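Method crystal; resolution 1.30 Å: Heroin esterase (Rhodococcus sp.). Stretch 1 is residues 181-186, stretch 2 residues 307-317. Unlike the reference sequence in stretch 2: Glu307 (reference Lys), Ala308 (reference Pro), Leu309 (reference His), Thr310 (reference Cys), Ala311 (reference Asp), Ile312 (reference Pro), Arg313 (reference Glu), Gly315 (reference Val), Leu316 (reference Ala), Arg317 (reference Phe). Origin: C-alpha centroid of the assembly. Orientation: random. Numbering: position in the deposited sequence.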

# COMPACT_ATOMS: atom_id res chain seq x y z
N VAL A 181 -3.95 11.33 11.88
CA VAL A 181 -4.43 10.24 11.02
C VAL A 181 -5.45 9.39 11.79
O VAL A 181 -5.11 8.93 12.90
N ALA A 182 -6.65 9.26 11.24
CA ALA A 182 -7.75 8.58 11.93
C ALA A 182 -7.69 7.05 11.80
O ALA A 182 -8.21 6.33 12.66
N PHE A 183 -7.08 6.56 10.72
CA PHE A 183 -7.13 5.13 10.38
C PHE A 183 -5.97 4.78 9.46
O PHE A 183 -5.60 5.61 8.62
N GLN A 184 -5.43 3.57 9.66
CA GLN A 184 -4.31 3.06 8.86
C GLN A 184 -4.68 1.76 8.20
O GLN A 184 -5.09 0.84 8.90
N PHE A 185 -4.52 1.63 6.87
CA PHE A 185 -4.97 0.44 6.15
C PHE A 185 -3.77 -0.15 5.40
O PHE A 185 -3.30 0.50 4.43
N LEU A 186 -3.34 -1.32 5.82
CA LEU A 186 -2.12 -1.91 5.30
C LEU A 186 -2.42 -3.23 4.61
O LEU A 186 -2.72 -4.23 5.32
N GLU A 307 -14.33 -7.08 2.97
CA GLU A 307 -13.87 -6.71 4.31
C GLU A 307 -13.05 -5.45 4.28
O GLU A 307 -13.09 -4.65 5.22
N ALA A 308 -12.30 -5.20 3.22
CA ALA A 308 -11.51 -3.97 3.11
C ALA A 308 -12.46 -2.77 3.16
O ALA A 308 -12.21 -1.80 3.86
N LEU A 309 -13.58 -2.84 2.43
CA LEU A 309 -14.53 -1.71 2.46
C LEU A 309 -15.19 -1.55 3.84
O LEU A 309 -15.32 -0.43 4.32
N THR A 310 -15.56 -2.69 4.44
CA THR A 310 -16.12 -2.66 5.79
C THR A 310 -15.13 -2.00 6.76
O THR A 310 -15.46 -1.14 7.59
N ALA A 311 -13.85 -2.37 6.65
CA ALA A 311 -12.84 -1.84 7.57
C ALA A 311 -12.67 -0.33 7.43
O ALA A 311 -12.59 0.42 8.42
N ILE A 312 -12.58 0.11 6.15
CA ILE A 312 -12.38 1.54 5.91
C ILE A 312 -13.64 2.32 6.31
O ILE A 312 -13.50 3.39 6.95
N ARG A 313 -14.82 1.77 5.94
CA ARG A 313 -16.04 2.45 6.37
C ARG A 313 -16.11 2.67 7.87
O ARG A 313 -16.46 3.74 8.37
N ARG A 314 -15.75 1.62 8.64
CA ARG A 314 -15.87 1.73 10.08
C ARG A 314 -14.76 2.59 10.66
O ARG A 314 -14.97 3.39 11.57
N GLY A 315 -13.55 2.43 10.10
CA GLY A 315 -12.39 3.17 10.57
C GLY A 315 -12.63 4.68 10.43
O GLY A 315 -12.07 5.43 11.23
N LEU A 316 -13.41 5.15 9.47
CA LEU A 316 -13.63 6.58 9.23
C LEU A 316 -15.04 7.04 9.59
O LEU A 316 -15.59 8.05 9.13
N ARG A 317 -15.76 6.30 10.44
CA ARG A 317 -17.05 6.69 10.98
C ARG A 317 -16.90 7.99 11.78
O ARG A 317 -15.83 8.24 12.38

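This is an apolar strand-on-helix contact, in which two phenylalanines of strand 183-186 pack against a helix running nearly antiparallel to it, with no direct hydrogen bond across and one water bridge at the end. Strand alternation sets the pattern: Phe183 and Phe185 point toward the helix, while Gln184 and Leu186 lie out of reach. Both phenylalanines take the t rotamer at chi1. The Phe183 ring lies close against the helix backbone because Gly315 has no side chain: Gly315 CA sits over one ring face, 3.8 Å from the centroid in a CH-pi contact, and a CB there would clash with Phe183 CD1. Phe183 CZ also comes within 3.5 Å of Ala311 O. Farther along, small Ala308 leaves room for the second ring, its CB 3.5 Å from Phe185 CZ, and Ala311 CB meets that ring at its edge. Ile312, m at chi1 and t at chi2, starts sideways but reaches inward, placing CD1 over a face of Phe185 and CG1 3.7 Å from Phe185 CD2. Just past the helix, Leu316 (m, t) brings CD2 to 4.0 Å from Ala182 CB and 4.1 Å from Phe183 CB. Nearby, one water donates to both carbonyls, 2.8 Å from its O to Ala182 O and 2.6 Å to Gly315 O.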

# COMPACT_ATOMS: atom_id res chain seq x y z
CB VAL A 181 -3.22 9.42 10.50
CG1 VAL A 181 -3.75 8.23 9.72
CG2 VAL A 181 -2.28 10.26 9.65
CB ALA A 182 -9.10 9.05 11.40
CB PHE A 183 -8.45 4.78 9.73
CG PHE A 183 -8.71 3.27 9.58
CD1 PHE A 183 -8.90 2.47 10.70
CD2 PHE A 183 -8.75 2.70 8.32
CE1 PHE A 183 -9.17 1.11 10.60
CE2 PHE A 183 -9.03 1.35 8.20
CZ PHE A 183 -9.22 0.55 9.32
CB GLN A 184 -3.11 2.90 9.81
CG GLN A 184 -1.92 2.26 9.12
CD GLN A 184 -0.67 2.21 9.98
OE1 GLN A 184 0.40 2.52 9.48
NE2 GLN A 184 -0.83 1.80 11.24
CB PHE A 185 -6.12 0.83 5.21
CG PHE A 185 -6.66 -0.36 4.44
CD1 PHE A 185 -6.11 -0.80 3.23
CD2 PHE A 185 -7.74 -1.05 4.95
CE1 PHE A 185 -6.61 -1.91 2.60
CE2 PHE A 185 -8.25 -2.16 4.29
CZ PHE A 185 -7.69 -2.61 3.12
CB LEU A 186 -1.10 -2.09 6.45
CG LEU A 186 -0.78 -0.81 7.23
CD1 LEU A 186 0.25 -1.11 8.31
CD2 LEU A 186 -0.28 0.32 6.32
CB GLU A 307 -13.01 -7.85 4.85
CG GLU A 307 -12.42 -7.62 6.25
CD GLU A 307 -11.81 -8.92 6.75
OE1 GLU A 307 -12.56 -9.88 7.09
OE2 GLU A 307 -10.57 -9.02 6.79
CB ALA A 308 -10.68 -3.95 1.85
CB LEU A 309 -15.59 -1.94 1.39
CG LEU A 309 -15.16 -1.79 -0.06
CD1 LEU A 309 -16.40 -2.02 -0.94
CD2 LEU A 309 -14.54 -0.44 -0.38
CB THR A 310 -16.50 -4.06 6.27
OG1 THR A 310 -17.64 -4.48 5.49
CG2 THR A 310 -16.98 -4.04 7.70
CB ALA A 311 -11.50 -2.55 7.30
CB ILE A 312 -11.96 1.78 4.45
CG1 ILE A 312 -10.57 1.17 4.18
CG2 ILE A 312 -11.97 3.25 4.08
CD1 ILE A 312 -10.24 1.05 2.71
CB ARG A 313 -17.27 1.61 5.95
CG ARG A 313 -18.56 2.35 6.23
CD ARG A 313 -19.77 1.54 5.80
NE ARG A 313 -19.90 0.38 6.69
CZ ARG A 313 -19.99 -0.85 6.18
NH1 ARG A 313 -19.96 -1.01 4.86
NH2 ARG A 313 -20.10 -1.91 6.96
CB ARG A 314 -15.90 0.35 10.73
CG ARG A 314 -16.07 0.44 12.23
CD ARG A 314 -15.63 -0.93 12.78
NE ARG A 314 -14.27 -0.79 13.20
CZ ARG A 314 -13.36 -0.85 14.11
NH1 ARG A 314 -13.57 -1.22 15.37
NH2 ARG A 314 -12.14 -0.50 13.68
CB LEU A 316 -13.35 6.86 7.73
CG LEU A 316 -11.85 6.77 7.37
CD1 LEU A 316 -11.64 7.11 5.91
CD2 LEU A 316 -10.93 7.65 8.19
CB ARG A 317 -17.61 5.53 11.84
CG ARG A 317 -16.75 5.29 13.06
CD ARG A 317 -16.81 3.89 13.62
NE ARG A 317 -17.71 3.83 14.78
CZ ARG A 317 -18.51 2.76 14.90
NH1 ARG A 317 -18.43 1.82 13.96
NH2 ARG A 317 -19.36 2.62 15.90
O HOH W 1 -10.46 4.68 13.15